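Local structure of Cif (Cell cycle inhibiting factor) (Escherichia coli, 3EFY) at residues I69-K74 and F164-D169. The protein deamidates a glutamine side chain of host NEDD8, which shuts off cullin-RING ubiquitin ligases and inhibits the host cell cycle. Numbering follows the deposited sequence.
Sequences IVDIPK and FEYDTD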
loop_
_atom_site.group_PDB
_atom_site.type_symbol
_atom_site.label_atom_id
_atom_site.label_comp_id
_atom_site.label_asym_id
_atom_site.label_seq_id
_atom_site.Cartn_x
_atom_site.Cartn_y
_atom_site.Cartn_z
ATOM N N ILE A 69 11.601 -8.010 8.363
ATOM C CA ILE A 69 10.551 -9.015 8.014
ATOM C C ILE A 69 11.226 -10.358 7.768
ATOM O O ILE A 69 12.236 -10.410 7.064
ATOM C CB ILE A 69 9.813 -8.612 6.781
ATOM C CG1 ILE A 69 9.131 -7.225 6.887
ATOM C CG2 ILE A 69 8.754 -9.687 6.443
ATOM C CD1 ILE A 69 8.205 -7.098 8.080
ATOM N N VAL A 70 10.644 -11.444 8.293
ATOM C CA VAL A 70 11.053 -12.814 7.964
ATOM C C VAL A 70 9.860 -13.465 7.272
ATOM O O VAL A 70 8.738 -13.474 7.812
ATOM C CB VAL A 70 11.449 -13.567 9.170
ATOM C CG1 VAL A 70 11.844 -15.034 8.783
ATOM C CG2 VAL A 70 12.628 -12.891 9.875
ATOM N N ASP A 71 10.108 -13.895 6.037
ATOM C CA ASP A 71 9.092 -14.503 5.153
ATOM C C ASP A 71 9.366 -16.019 5.268
ATOM O O ASP A 71 10.496 -16.475 4.955
ATOM C CB ASP A 71 9.271 -13.935 3.751
ATOM C CG ASP A 71 8.373 -14.575 2.683
ATOM O OD1 ASP A 71 7.604 -15.503 3.013
ATOM O OD2 ASP A 71 8.430 -14.120 1.510
ATOM N N ILE A 72 8.329 -16.777 5.670
ATOM C CA ILE A 72 8.389 -18.210 5.855
ATOM C C ILE A 72 7.447 -18.902 4.842
ATOM O O ILE A 72 6.277 -19.083 5.122
ATOM C CB ILE A 72 8.066 -18.631 7.284
ATOM C CG1 ILE A 72 8.931 -17.886 8.317
ATOM C CG2 ILE A 72 8.262 -20.165 7.465
ATOM C CD1 ILE A 72 8.371 -17.933 9.707
ATOM N N PRO A 73 7.970 -19.278 3.667
ATOM C CA PRO A 73 7.078 -19.942 2.710
ATOM C C PRO A 73 6.616 -21.318 3.193
ATOM O O PRO A 73 7.133 -21.861 4.172
ATOM C CB PRO A 73 7.950 -20.100 1.474
ATOM C CG PRO A 73 8.948 -18.951 1.590
ATOM C CD PRO A 73 9.261 -18.922 3.026
ATOM N N LYS A 74 5.628 -21.840 2.470
ATOM C CA LYS A 74 5.274 -23.261 2.628
ATOM C C LYS A 74 6.555 -24.103 2.564
ATOM O O LYS A 74 7.410 -23.920 1.692
ATOM C CB LYS A 74 4.326 -23.683 1.507
ATOM C CG LYS A 74 2.991 -22.992 1.554
ATOM C CD LYS A 74 2.045 -23.470 0.472
ATOM C CE LYS A 74 0.714 -22.743 0.577
ATOM N NZ LYS A 74 -0.232 -23.097 -0.554
ATOM N N PHE A 164 1.581 -13.382 10.839
ATOM C CA PHE A 164 0.385 -13.526 10.030
ATOM C C PHE A 164 0.545 -14.596 8.952
ATOM O O PHE A 164 1.598 -14.689 8.306
ATOM C CB PHE A 164 0.043 -12.230 9.295
ATOM C CG PHE A 164 -0.406 -11.085 10.159
ATOM C CD1 PHE A 164 0.515 -10.291 10.809
ATOM C CD2 PHE A 164 -1.745 -10.735 10.232
ATOM C CE1 PHE A 164 0.107 -9.173 11.547
ATOM C CE2 PHE A 164 -2.146 -9.604 10.975
ATOM C CZ PHE A 164 -1.185 -8.839 11.629
ATOM N N GLU A 165 -0.522 -15.366 8.664
ATOM C CA GLU A 165 -0.548 -16.150 7.449
ATOM C C GLU A 165 -0.729 -15.263 6.229
ATOM O O GLU A 165 -1.440 -14.255 6.305
ATOM C CB GLU A 165 -1.699 -17.180 7.549
ATOM C CG GLU A 165 -1.728 -18.128 6.364
ATOM C CD GLU A 165 -2.875 -19.149 6.377
ATOM O OE1 GLU A 165 -3.568 -19.280 7.440
ATOM O OE2 GLU A 165 -3.033 -19.803 5.290
ATOM N N TYR A 166 -0.086 -15.589 5.108
ATOM C CA TYR A 166 -0.355 -14.895 3.876
ATOM C C TYR A 166 -0.616 -15.861 2.730
ATOM O O TYR A 166 -0.227 -17.031 2.825
ATOM C CB TYR A 166 0.794 -13.954 3.515
ATOM C CG TYR A 166 2.075 -14.577 2.985
ATOM C CD1 TYR A 166 2.257 -14.824 1.609
ATOM C CD2 TYR A 166 3.113 -14.904 3.837
ATOM C CE1 TYR A 166 3.407 -15.340 1.134
ATOM C CE2 TYR A 166 4.286 -15.428 3.363
ATOM C CZ TYR A 166 4.452 -15.646 1.998
ATOM O OH TYR A 166 5.631 -16.159 1.465
ATOM N N ASP A 167 -1.247 -15.326 1.695
ATOM C CA ASP A 167 -1.539 -16.039 0.439
ATOM C C ASP A 167 -0.647 -15.491 -0.641
ATOM O O ASP A 167 -0.602 -14.279 -0.848
ATOM C CB ASP A 167 -2.976 -15.792 0.063
ATOM C CG ASP A 167 -3.928 -16.367 1.045
ATOM O OD1 ASP A 167 -3.707 -17.518 1.479
ATOM O OD2 ASP A 167 -4.921 -15.679 1.362
ATOM N N THR A 168 0.037 -16.380 -1.341
ATOM C CA THR A 168 0.952 -15.961 -2.387
ATOM C C THR A 168 0.247 -15.158 -3.492
ATOM O O THR A 168 0.832 -14.242 -4.035
ATOM C CB THR A 168 1.688 -17.165 -2.923
ATOM O OG1 THR A 168 2.623 -16.737 -3.918
ATOM C CG2 THR A 168 0.680 -18.143 -3.474
ATOM N N ASP A 169 -1.037 -15.434 -3.748
ATOM C CA ASP A 169 -1.799 -14.660 -4.735
ATOM C C ASP A 169 -1.950 -13.192 -4.332
ATOM O O ASP A 169 -1.996 -12.301 -5.179
ATOM C CB ASP A 169 -3.208 -15.247 -4.903
ATOM C CG ASP A 169 -3.236 -16.511 -5.684
ATOM O OD1 ASP A 169 -2.236 -16.887 -6.350
ATOM O OD2 ASP A 169 -4.315 -17.145 -5.629
#
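Tyr-166 and Asp-71 meet across the antiparallel sheet in this C-terminal part of Cif, whose family belongs to the papain-like clan, and illustrate how two strands that are not neighbours can be joined through their side chains. Strand 54-61 runs between them: Phe-164 pairs through its backbone with Val-56 on one side of it, while Val-70 and Ile-72 pair with Leu-57 and Phe-55 on the other. The ring of Tyr-166 therefore has to bridge the middle strand, passing over Val-56. A chi1 of 74° swings its long axis toward strand 66-72. There OH donates a hydrogen bond of 2.6 Å to OD1 of Asp-71, using the syn lone pair of that oxygen. The acceptor lies at the ring edge, near the ring plane, yet the carboxylate itself is turned 71° from that plane. Where strand 66-72 gives way to loop, CG of Pro-73 flanks the Tyr-166 OH loosely, at 4.3 Å. Asp-71 extends its CG away from its backbone N (chi1 174°) to meet the phenol, and its OD2 is hydrogen-bonded to the hydroxyl of Tyr-85, so two tyrosines grip one buried carboxylate. Tyr-85 directly precedes the active-site residue Gln-86, whose side chain lies about 11 Å from that of Asp-71. Phe-21 of helix 10-22 packs edge-to-face with Tyr-166 and also touches Asp-71. Further along, the chain turns into helix 168-184 at Thr-168, and Asp-167 just before it stands at the N-cap position without a capping bond from OD1 or OD2.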